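Local coordinates for aclacinomycin-N/aclacinomycin-A oxidase (Streptomyces galilaeus, PDB 2IPI), which oxidises the terminal sugar of aclacinomycin antibiotics in two successive FAD-dependent steps, first turning aclacinomycin N into aclacinomycin A and then that into aclacinomycin Y, with release of hydrogen peroxide, at residues 426-431 against 435-440; 92-97 against 511-516; 360-365 against 439-444; 447-450 against 455-458. All blocks are in the same frame, centred on the assembly; numbering follows the deposited sequence.

Contact 1 (426-431 against 435-440); sequences ATWMDP and DANLAW. With AKY (methyl (2S,4R)-2-ethyl-2,5,7-trihydroxy-6,11-dioxo-4-{[2,3,6-trideoxy-4-O-{2,6-dideoxy-4-O-[(2S,6S)-6-methyl-5-oxotetrahydro-2h -pyran-2-yl]-alpha-D-lyxo-hexopyranosyl}-3-(dimethylamino)-D-ribo-hexopyranosyl]oxy}-1,2,3,4,6,11-hexahydrotetracene-1-c arboxylate), chain E.
Asn437 lies flat on the indole of Trp428, the main contact in this strand-to-helix pairing, where strand 420-428 of the seven-stranded antiparallel sheet turns back into helix 434-448. Strand 426-428 and helix 435-440 run almost antiparallel (165°). Amide and ring planes differ by only 8°. Asn437 CB makes a CH-pi contact, 3.4 Å from the centroid of the six-membered ring of Trp428, while Asn437 ND2 sits toward the rim over the five-membered part, 3.1 Å from Trp428 CG. Two residues earlier on the strand, the methyl Ala426 CB meets the pyrrole edge of the other indole at Trp440 CD1, 3.4 Å away.

The next shell fixes both stacked groups. Asn437 ND2 donates to His433 O, and Trp428 NE1 bonds Asp434 OD1, both partners lying in the turn and helix start just ahead of Asn437. Asn437 OD1, by contrast, is buried without a hydrogen-bonding partner.

Thr427, between Ala426 and Trp428, has its CB pointing away from the helix, into the aclacinomycin Y site, where Tyr469 OH also bonds the ligand. The peptide oxygen Thr427 O takes a weak bond from ligand O4 at 3.1 Å. With CG2 anti to the backbone N (OG1 at chi1 -43°), the hydroxyl is left beside that nitrogen, and Thr427 OG1 lies 2.9 Å from N11 of the dimethylamino sugar of AKY, hydrogen-bonded to it.

Contact 2 (92-97 against 511-516); sequences EGFVDD and FRHALS
His513 turns its imidazole back between its own backbone N and carbonyl carbon (chi1 53°), while Phe94 carries CG opposite its carbonyl carbon (chi1 -70°); these two choices bring the rings together. The motif is a type I beta turn, His513 to Ser516, resting on the short 3-10 turn at Phe94 and Val95. It joins the C-terminal berberine-like region to the FAD-binding PCMH-type region, 414 residues earlier.

The rings form a slipped pair with planes 13° apart, but the slide is large: their centroids are 4.8 Å apart and they barely overlap. Phe94 CD1 lies over the rim of one imidazole face, 3.8 Å from His513 CD2. The rest of the turn follows the far end of the phenyl group. Ala514 CB approaches Phe94 CE2 to 4.0 Å, and Leu515 CD2 meets the ring edge, 4.1 Å from Phe94 CZ. Pro470 also packs against Phe94.

Both segments come near FAD: Val95 touches it, and the imidazole of His513 comes within about 4 Å of it at nearest atoms. On the imidazole face opposite Phe94, the hydroxyl Ser516 OG stands over the ring centre.

Contact 3 (360-365 against 439-444); sequences RTKSKG and AWIREI
Lys362 and Ile441 meet at about a right angle, with the lysine's aliphatic root pressed against the isoleucine's longer branch. Lys362 sends CG opposite its backbone nitrogen (chi1 -177°), then bends at chi2 and chi3, so that CB and CG line the helix while the bends carry NZ off toward Glu92 and Asp471. The closest point is tight for two carbons: Lys362 CG to Ile441 CD1 is 3.3 Å. Ile441 has chi1 34°, well short of a staggered position, which points to some strain beside this close fit. Its other branch, CG2, rests 3.8 Å from the peptide oxygen Lys362 O, and the side chain also packs on Ala426 of the neighbouring strand.

Two residues further along, Lys364 comes in differently: its first torsion is closer to eclipsed than to staggered, and the chain bends at chi3 and chi4. Its methylene CD passes 3.8 Å from Ile441 O, and Lys364 NZ ends 4.2 Å from Arg442 CG.

The cationic ends converge on shared carboxylates. Asp471 forms salt bridges to both lysines, Glu92 adds a second to Lys362 NZ, and Asp473 joins Lys364 NZ to Arg442 NH2. Tyr445, one helical turn beyond Ile441, makes a cation-pi contact with Lys364. These anions would be expected to offset the charge of buried lysines.

Strand 360-365 and helix 439-444 are nearly parallel, 7° apart with axes 8.7 Å from each other: a helix layered on the face of an antiparallel sheet, here at its outermost strand 360-368, whose Thr361 touches the bound aclacinomycin.

Contact 4 (447-450 against 455-458); sequences EIFA and VPVP
Phe449 and Val455 bring their CA atoms to 5.1 Å as the chain doubles back after helix 434-448. Phe449 is the first residue to leave helical geometry, with phi at -113°, and Ala450 N reaches Glu447 O only through a weak hydrogen bond. Val455 is extended and its CB points away from 447-450, so it offers backbone to the phenylalanine: Val455 N lies 3.3 Å from Phe449 CB.

Phe449 places CG opposite its carbonyl carbon (chi1 -73°), which lays the phenyl ring along the Val455-Pro456 peptide. Pro456 N sits over one face, 3.8 Å from Phe449 CG. Further out the pyrrolidine takes over in a CH-pi contact, Pro456 CB being 3.9 Å from the ring centroid and 15° off the normal.

The chain thus leaves the C-terminus of helix 434-448 and folds back with a proline-aromatic CH-pi contact against the sheet: Phe449 and Pro456 both touch Ala366 of strand 360-368. From here the chain continues through Pro458 toward Asn468 and Tyr469 at the flavin and substrate sites; the side chain of Pro456 is about 9 Å from that of Tyr469.

Other neighbours hold the ring from further directions. Tyr445, one turn back in the helix, meets it in an edge-to-face pair. Opposite the proline, Ile448 CG1 stands over the centre of the Phe449 ring.

In the fold
Contacts 1, 3 and 4 follow helix 434-448 from its first turn to its end, and all are buried. Contacts 1 and 3 share Ala439 and Trp440 and have centres 8 Å apart; their strands, 420-428 and 360-368, are hydrogen-bonded neighbours in one sheet. Contact 4 meets contact 3 only by packing, through Gly365 and Pro456. Contact 2 is partly exposed and lies in loops beside FAD, yet Glu92 reaches Lys362 of contact 3 by a salt bridge; its chain loop encloses the other three. Chemistry varies with place: amide-on-indole stacking beside the bound aclacinomycin, lysine methylenes with salt-bridged amines in contact 3, proline-aromatic packing at the helix end, and a slipped ring pair in contact 2.

Contact 1 (426-431 against 435-440)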
# COMPACT_ATOMS: atom_id res chain seq x y z
N ALA A 426 10.40 8.56 8.75
CA ALA A 426 11.43 9.58 8.74
C ALA A 426 11.79 9.81 7.27
O ALA A 426 11.91 8.85 6.50
CB ALA A 426 12.68 9.20 9.51
N THR A 427 11.94 11.07 6.94
CA THR A 427 12.19 11.56 5.60
C THR A 427 13.30 12.60 5.66
O THR A 427 13.22 13.45 6.56
CB THR A 427 10.92 12.20 4.99
OG1 THR A 427 9.80 11.36 5.29
CG2 THR A 427 11.08 12.32 3.49
N TRP A 428 14.27 12.49 4.76
CA TRP A 428 15.42 13.40 4.78
C TRP A 428 16.10 13.53 3.43
O TRP A 428 15.75 12.89 2.45
CB TRP A 428 16.44 12.99 5.83
CG TRP A 428 17.22 11.74 5.70
CD1 TRP A 428 18.53 11.64 5.30
CD2 TRP A 428 16.79 10.40 5.97
NE1 TRP A 428 18.93 10.32 5.31
CE2 TRP A 428 17.89 9.54 5.71
CE3 TRP A 428 15.60 9.81 6.40
CZ2 TRP A 428 17.81 8.16 5.87
CZ3 TRP A 428 15.53 8.44 6.56
CH2 TRP A 428 16.63 7.63 6.30
N MET A 429 17.11 14.40 3.40
CA MET A 429 17.83 14.61 2.16
C MET A 429 19.26 14.11 2.21
O MET A 429 19.81 13.56 1.26
CB MET A 429 17.87 16.11 1.80
CG MET A 429 18.37 16.30 0.37
SD MET A 429 18.12 17.96 -0.28
CE MET A 429 16.39 18.24 0.07
N ASP A 430 19.92 14.28 3.37
CA ASP A 430 21.34 13.94 3.31
C ASP A 430 21.66 12.57 3.90
O ASP A 430 21.25 12.28 5.02
CB ASP A 430 22.16 15.05 3.98
CG ASP A 430 23.47 14.44 4.46
OD1 ASP A 430 24.47 14.46 3.72
OD2 ASP A 430 23.40 13.94 5.60
N PRO A 431 22.37 11.79 3.09
CA PRO A 431 22.84 10.46 3.47
C PRO A 431 23.78 10.47 4.68
O PRO A 431 23.90 9.46 5.37
CB PRO A 431 23.60 9.98 2.24
CG PRO A 431 23.80 11.15 1.36
CD PRO A 431 22.76 12.16 1.72
N ASP A 435 22.05 7.79 9.76
CA ASP A 435 22.13 7.20 11.10
C ASP A 435 21.19 7.87 12.08
O ASP A 435 20.50 7.21 12.86
CB ASP A 435 23.58 7.26 11.61
CG ASP A 435 24.44 6.22 10.91
OD1 ASP A 435 23.97 5.08 10.72
OD2 ASP A 435 25.59 6.55 10.54
N ALA A 436 21.13 9.19 12.08
CA ALA A 436 20.26 9.89 13.02
C ALA A 436 18.80 9.61 12.67
O ALA A 436 17.98 9.31 13.53
CB ALA A 436 20.54 11.38 13.01
N ASN A 437 18.49 9.69 11.38
CA ASN A 437 17.11 9.41 10.96
C ASN A 437 16.71 7.98 11.30
O ASN A 437 15.69 7.76 11.96
CB ASN A 437 16.94 9.69 9.47
CG ASN A 437 16.76 11.17 9.17
OD1 ASN A 437 15.65 11.69 9.35
ND2 ASN A 437 17.82 11.82 8.70
N LEU A 438 17.50 7.00 10.89
CA LEU A 438 17.20 5.60 11.19
C LEU A 438 16.97 5.39 12.68
O LEU A 438 16.04 4.69 13.09
CB LEU A 438 18.33 4.69 10.70
CG LEU A 438 18.45 4.50 9.19
CD1 LEU A 438 19.87 4.12 8.80
CD2 LEU A 438 17.45 3.45 8.72
N ALA A 439 17.81 6.01 13.51
CA ALA A 439 17.64 5.84 14.95
C ALA A 439 16.26 6.28 15.41
O ALA A 439 15.56 5.60 16.16
CB ALA A 439 18.72 6.63 15.69
N TRP A 440 15.85 7.45 14.95
CA TRP A 440 14.56 8.03 15.27
C TRP A 440 13.39 7.10 14.99
O TRP A 440 12.58 6.81 15.86
CB TRP A 440 14.41 9.34 14.47
CG TRP A 440 12.99 9.64 14.09
CD1 TRP A 440 12.36 9.42 12.90
CD2 TRP A 440 12.02 10.24 14.96
NE1 TRP A 440 11.06 9.84 12.98
CE2 TRP A 440 10.82 10.35 14.22
CE3 TRP A 440 12.06 10.69 16.28
CZ2 TRP A 440 9.66 10.90 14.77
CZ3 TRP A 440 10.91 11.23 16.81
CH2 TRP A 440 9.73 11.33 16.07
O15 AKY E . -0.75 4.20 2.94
C42 AKY E . -0.06 5.16 2.55
C40 AKY E . -0.80 6.50 2.31
C38 AKY E . 0.07 7.64 1.96
C39 AKY E . 1.52 5.20 2.59
C41 AKY E . 2.46 4.73 3.43
O14 AKY E . 2.11 6.21 1.80
C37 AKY E . 1.54 7.49 2.07
O13 AKY E . 2.16 8.52 1.34
C35 AKY E . 3.29 9.09 1.92
C34 AKY E . 3.04 10.49 2.49
C36 AKY E . 1.69 10.65 2.96
O11 AKY E . 3.40 11.64 1.55
C33 AKY E . 4.49 9.03 0.99
O12 AKY E . 4.86 7.68 0.42
C32 AKY E . 4.56 10.10 0.09
C31 AKY E . 4.66 11.34 0.76
O7 AKY E . 7.71 16.41 3.44
C7 AKY E . 8.51 17.20 2.55
C8 AKY E . 7.63 18.03 1.70
C9 AKY E . 7.19 19.26 2.44
O9 AKY E . 6.70 18.83 3.66
C13 AKY E . 6.20 19.99 1.60
C14 AKY E . 5.04 19.01 1.43
C20 AKY E . 9.38 18.04 3.43
C19 AKY E . 9.29 19.43 3.54
C10 AKY E . 8.37 20.14 2.58
C11 AKY E . 10.18 20.14 4.34
C18 AKY E . 11.19 19.48 5.04
C17 AKY E . 11.30 18.09 4.93
C6 AKY E . 10.39 17.40 4.15
O6 AKY E . 10.48 16.05 4.02
C12 AKY E . 12.12 20.22 5.80
O3 AKY E . 12.03 21.47 5.91
C15 AKY E . 13.18 19.55 6.44
C1 AKY E . 14.14 20.29 7.13
C2 AKY E . 15.24 19.68 7.74
C3 AKY E . 15.35 18.29 7.65
C16 AKY E . 13.30 18.14 6.34
C5 AKY E . 12.36 17.41 5.58
O5 AKY E . 12.41 16.18 5.39
C4 AKY E . 14.40 17.54 6.96
O4 AKY E . 14.59 16.19 6.91
O18 AKY E . 5.81 11.51 1.60
C45 AKY E . 7.75 15.02 3.08
C43 AKY E . 9.12 20.28 1.26
O16 AKY E . 9.92 19.42 0.88
O17 AKY E . 8.95 21.38 0.48
C44 AKY E . 10.22 22.02 0.34
O19 AKY E . 7.45 14.78 1.73
C47 AKY E . 6.52 12.85 3.49
N11 AKY E . 7.25 11.68 4.02
C52 AKY E . 6.66 10.89 5.05
C51 AKY E . 8.09 10.96 3.12
C46 AKY E . 6.78 14.27 3.99
C48 AKY E . 5.99 12.86 2.06
C49 AKY E . 6.99 13.55 1.14
C50 AKY E . 7.91 12.73 0.23

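Contact 2 (92-97 against 511-516)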
# COMPACT_ATOMS: atom_id res chain seq x y z
N GLU A 92 11.43 -0.13 0.54
CA GLU A 92 12.71 -0.70 0.95
C GLU A 92 13.66 -0.89 -0.22
O GLU A 92 14.76 -1.44 -0.11
CB GLU A 92 12.46 -2.02 1.68
CG GLU A 92 11.98 -1.81 3.11
CD GLU A 92 13.16 -1.56 4.05
OE1 GLU A 92 13.04 -1.88 5.25
OE2 GLU A 92 14.18 -1.02 3.57
N GLY A 93 13.27 -0.40 -1.40
CA GLY A 93 14.15 -0.39 -2.54
C GLY A 93 14.77 -1.73 -2.89
O GLY A 93 15.90 -1.77 -3.37
N PHE A 94 14.05 -2.80 -2.64
CA PHE A 94 14.37 -4.18 -2.94
C PHE A 94 14.87 -4.38 -4.37
O PHE A 94 15.80 -5.15 -4.58
CB PHE A 94 13.14 -5.04 -2.72
CG PHE A 94 12.70 -5.26 -1.30
CD1 PHE A 94 11.39 -5.61 -1.02
CD2 PHE A 94 13.57 -5.14 -0.23
CE1 PHE A 94 10.97 -5.85 0.28
CE2 PHE A 94 13.17 -5.35 1.07
CZ PHE A 94 11.86 -5.72 1.33
N VAL A 95 14.24 -3.72 -5.34
CA VAL A 95 14.58 -3.87 -6.76
C VAL A 95 15.99 -3.39 -7.04
O VAL A 95 16.68 -3.91 -7.93
CB VAL A 95 13.54 -3.12 -7.63
CG1 VAL A 95 13.98 -3.02 -9.08
CG2 VAL A 95 12.19 -3.81 -7.49
N ASP A 96 16.44 -2.40 -6.30
CA ASP A 96 17.75 -1.78 -6.40
C ASP A 96 18.82 -2.42 -5.50
O ASP A 96 19.85 -1.78 -5.32
CB ASP A 96 17.65 -0.29 -6.01
CG ASP A 96 16.79 0.55 -6.94
OD1 ASP A 96 17.20 0.65 -8.12
OD2 ASP A 96 15.74 1.07 -6.52
N ASP A 97 18.58 -3.60 -4.99
CA ASP A 97 19.56 -4.34 -4.17
C ASP A 97 20.79 -4.67 -5.00
O ASP A 97 20.69 -4.99 -6.18
CB ASP A 97 18.93 -5.59 -3.58
CG ASP A 97 19.84 -6.34 -2.62
OD1 ASP A 97 20.81 -7.02 -3.04
OD2 ASP A 97 19.64 -6.27 -1.39
N PHE A 511 12.10 -15.79 -8.28
CA PHE A 511 11.61 -14.52 -7.76
C PHE A 511 11.70 -14.46 -6.24
O PHE A 511 11.05 -15.18 -5.49
CB PHE A 511 10.17 -14.27 -8.23
CG PHE A 511 10.09 -14.50 -9.74
CD1 PHE A 511 9.66 -15.69 -10.26
CD2 PHE A 511 10.48 -13.49 -10.61
CE1 PHE A 511 9.59 -15.93 -11.62
CE2 PHE A 511 10.43 -13.72 -11.96
CZ PHE A 511 10.01 -14.92 -12.49
N ARG A 512 12.58 -13.57 -5.79
CA ARG A 512 12.91 -13.48 -4.38
C ARG A 512 13.41 -12.08 -4.04
O ARG A 512 13.71 -11.30 -4.95
CB ARG A 512 13.99 -14.52 -4.04
N HIS A 513 13.49 -11.79 -2.75
CA HIS A 513 14.01 -10.57 -2.16
C HIS A 513 14.00 -10.78 -0.64
O HIS A 513 13.52 -11.85 -0.25
CB HIS A 513 13.24 -9.30 -2.53
CG HIS A 513 11.76 -9.36 -2.26
ND1 HIS A 513 10.83 -9.43 -3.27
CD2 HIS A 513 11.06 -9.37 -1.11
CE1 HIS A 513 9.61 -9.48 -2.76
NE2 HIS A 513 9.71 -9.44 -1.44
N ALA A 514 14.45 -9.81 0.13
CA ALA A 514 14.59 -9.92 1.58
C ALA A 514 13.32 -10.35 2.28
O ALA A 514 13.35 -11.14 3.23
CB ALA A 514 15.12 -8.61 2.18
N LEU A 515 12.14 -9.85 1.88
CA LEU A 515 11.02 -10.26 2.76
C LEU A 515 10.09 -11.20 2.00
O LEU A 515 8.87 -11.06 2.04
CB LEU A 515 10.31 -9.02 3.30
CG LEU A 515 10.72 -8.56 4.71
CD1 LEU A 515 12.19 -8.83 4.98
CD2 LEU A 515 10.40 -7.09 4.93
N SER A 516 10.70 -12.13 1.30
CA SER A 516 10.11 -13.06 0.36
C SER A 516 9.47 -14.29 1.01
O SER A 516 10.00 -14.80 1.99
CB SER A 516 11.22 -13.55 -0.60
OG SER A 516 10.77 -13.48 -1.93

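Contact 3 (360-365 against 439-444)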
# COMPACT_ATOMS: atom_id res chain seq x y z
N ARG A 360 15.10 10.58 0.70
CA ARG A 360 15.48 9.43 1.50
C ARG A 360 14.44 9.15 2.58
O ARG A 360 14.07 10.08 3.31
CB ARG A 360 16.86 9.65 2.15
CG ARG A 360 18.02 9.89 1.21
CD ARG A 360 19.32 9.46 1.88
NE ARG A 360 20.36 9.13 0.92
CZ ARG A 360 20.98 7.99 0.68
NH1 ARG A 360 21.91 7.95 -0.27
NH2 ARG A 360 20.72 6.87 1.34
N THR A 361 13.96 7.92 2.70
CA THR A 361 12.95 7.56 3.69
C THR A 361 13.17 6.19 4.34
O THR A 361 13.78 5.28 3.79
CB THR A 361 11.52 7.52 3.10
OG1 THR A 361 11.47 6.42 2.16
CG2 THR A 361 11.17 8.77 2.32
N LYS A 362 12.64 6.06 5.54
CA LYS A 362 12.48 4.83 6.27
C LYS A 362 11.10 4.77 6.89
O LYS A 362 10.71 5.74 7.56
CB LYS A 362 13.57 4.67 7.34
CG LYS A 362 13.53 3.37 8.12
CD LYS A 362 13.14 2.16 7.32
CE LYS A 362 14.05 0.95 7.34
NZ LYS A 362 13.26 -0.31 7.17
N SER A 363 10.33 3.70 6.69
CA SER A 363 9.00 3.68 7.30
C SER A 363 8.58 2.30 7.79
O SER A 363 9.16 1.26 7.47
CB SER A 363 7.94 4.23 6.34
OG SER A 363 8.17 3.78 5.03
N LYS A 364 7.53 2.32 8.64
CA LYS A 364 7.02 1.12 9.29
C LYS A 364 5.59 1.33 9.77
O LYS A 364 5.25 2.34 10.38
CB LYS A 364 7.88 0.68 10.47
CG LYS A 364 8.71 1.81 11.05
CD LYS A 364 9.57 1.32 12.18
CE LYS A 364 10.04 -0.10 12.04
NZ LYS A 364 11.47 -0.25 11.68
N GLY A 365 4.75 0.32 9.50
CA GLY A 365 3.36 0.40 9.81
C GLY A 365 2.80 -0.57 10.82
O GLY A 365 3.56 -1.28 11.48
N ALA A 439 17.81 6.01 13.51
CA ALA A 439 17.64 5.84 14.95
C ALA A 439 16.26 6.28 15.41
O ALA A 439 15.56 5.60 16.16
CB ALA A 439 18.72 6.63 15.69
N TRP A 440 15.85 7.45 14.95
CA TRP A 440 14.56 8.03 15.27
C TRP A 440 13.39 7.10 14.99
O TRP A 440 12.58 6.81 15.86
CB TRP A 440 14.41 9.34 14.47
CG TRP A 440 12.99 9.64 14.09
CD1 TRP A 440 12.36 9.42 12.90
CD2 TRP A 440 12.02 10.24 14.96
NE1 TRP A 440 11.06 9.84 12.98
CE2 TRP A 440 10.82 10.35 14.22
CE3 TRP A 440 12.06 10.69 16.28
CZ2 TRP A 440 9.66 10.90 14.77
CZ3 TRP A 440 10.91 11.23 16.81
CH2 TRP A 440 9.73 11.33 16.07
N ILE A 441 13.28 6.63 13.73
CA ILE A 441 12.10 5.85 13.38
C ILE A 441 12.04 4.53 14.13
O ILE A 441 10.98 4.01 14.46
CB ILE A 441 12.00 5.55 11.87
CG1 ILE A 441 13.33 5.34 11.15
CG2 ILE A 441 11.20 6.64 11.17
CD1 ILE A 441 13.95 3.97 11.37
N ARG A 442 13.23 3.96 14.39
CA ARG A 442 13.18 2.66 15.05
C ARG A 442 12.76 2.81 16.50
O ARG A 442 11.98 2.00 17.01
CB ARG A 442 14.54 1.97 14.96
CG ARG A 442 14.87 1.46 13.57
CD ARG A 442 16.38 1.49 13.35
NE ARG A 442 16.74 0.65 12.22
CZ ARG A 442 17.87 0.61 11.55
NH1 ARG A 442 18.87 1.41 11.88
NH2 ARG A 442 17.99 -0.25 10.54
N GLU A 443 13.28 3.84 17.16
CA GLU A 443 12.94 4.14 18.54
C GLU A 443 11.46 4.37 18.77
O GLU A 443 10.91 3.81 19.72
CB GLU A 443 13.71 5.40 18.97
CG GLU A 443 15.11 5.13 19.50
CD GLU A 443 16.07 6.25 19.15
OE1 GLU A 443 17.31 6.04 19.24
OE2 GLU A 443 15.60 7.35 18.78
N ILE A 444 10.75 5.18 17.97
CA ILE A 444 9.33 5.36 18.24
C ILE A 444 8.52 4.06 18.13
O ILE A 444 7.61 3.78 18.91
CB ILE A 444 8.62 6.34 17.27
CG1 ILE A 444 9.54 7.08 16.32
CG2 ILE A 444 7.72 7.28 18.07
CD1 ILE A 444 8.84 7.76 15.16

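Contact 4 (447-450 against 455-458)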
# COMPACT_ATOMS: atom_id res chain seq x y z
N GLU A 447 9.19 1.42 20.93
CA GLU A 447 8.64 1.92 22.19
C GLU A 447 7.13 1.83 22.21
O GLU A 447 6.56 1.45 23.25
CB GLU A 447 9.13 3.36 22.37
CG GLU A 447 9.32 3.79 23.82
CD GLU A 447 9.53 5.29 23.86
OE1 GLU A 447 10.69 5.72 23.65
OE2 GLU A 447 8.53 6.00 24.09
N ILE A 448 6.40 2.15 21.13
CA ILE A 448 4.97 1.92 21.33
C ILE A 448 4.63 0.43 21.19
O ILE A 448 3.52 0.02 21.55
CB ILE A 448 4.03 2.73 20.43
CG1 ILE A 448 3.29 1.86 19.40
CG2 ILE A 448 4.72 3.92 19.78
CD1 ILE A 448 3.50 2.37 18.01
N PHE A 449 5.52 -0.42 20.68
CA PHE A 449 5.11 -1.83 20.60
C PHE A 449 5.96 -2.69 21.55
O PHE A 449 5.99 -3.91 21.46
CB PHE A 449 5.21 -2.36 19.17
CG PHE A 449 4.09 -1.79 18.31
CD1 PHE A 449 2.77 -2.05 18.65
CD2 PHE A 449 4.37 -1.02 17.20
CE1 PHE A 449 1.72 -1.55 17.89
CE2 PHE A 449 3.34 -0.51 16.42
CZ PHE A 449 2.03 -0.78 16.78
N ALA A 450 6.60 -1.95 22.44
CA ALA A 450 7.52 -2.42 23.46
C ALA A 450 6.95 -3.54 24.31
O ALA A 450 7.71 -4.43 24.72
CB ALA A 450 7.93 -1.25 24.35
N VAL A 455 7.20 -4.87 18.22
CA VAL A 455 6.46 -5.14 16.99
C VAL A 455 4.96 -5.29 17.23
O VAL A 455 4.51 -5.73 18.29
CB VAL A 455 6.95 -6.41 16.26
CG1 VAL A 455 8.43 -6.28 15.90
CG2 VAL A 455 6.70 -7.64 17.12
N PRO A 456 4.17 -4.94 16.24
CA PRO A 456 2.73 -5.19 16.34
C PRO A 456 2.43 -6.66 16.03
O PRO A 456 2.25 -7.02 14.87
CB PRO A 456 2.13 -4.32 15.24
CG PRO A 456 3.23 -4.19 14.23
CD PRO A 456 4.54 -4.30 14.96
N VAL A 457 2.37 -7.45 17.09
CA VAL A 457 1.99 -8.85 17.02
C VAL A 457 0.49 -9.01 16.94
O VAL A 457 -0.26 -8.50 17.79
CB VAL A 457 2.47 -9.63 18.27
CG1 VAL A 457 2.03 -11.09 18.18
CG2 VAL A 457 3.97 -9.49 18.45
N PRO A 458 -0.01 -9.73 15.95
CA PRO A 458 -1.45 -9.99 15.90
C PRO A 458 -1.92 -10.67 17.19
O PRO A 458 -1.48 -11.78 17.51
CB PRO A 458 -1.61 -10.90 14.68
CG PRO A 458 -0.40 -10.65 13.84
CD PRO A 458 0.72 -10.33 14.81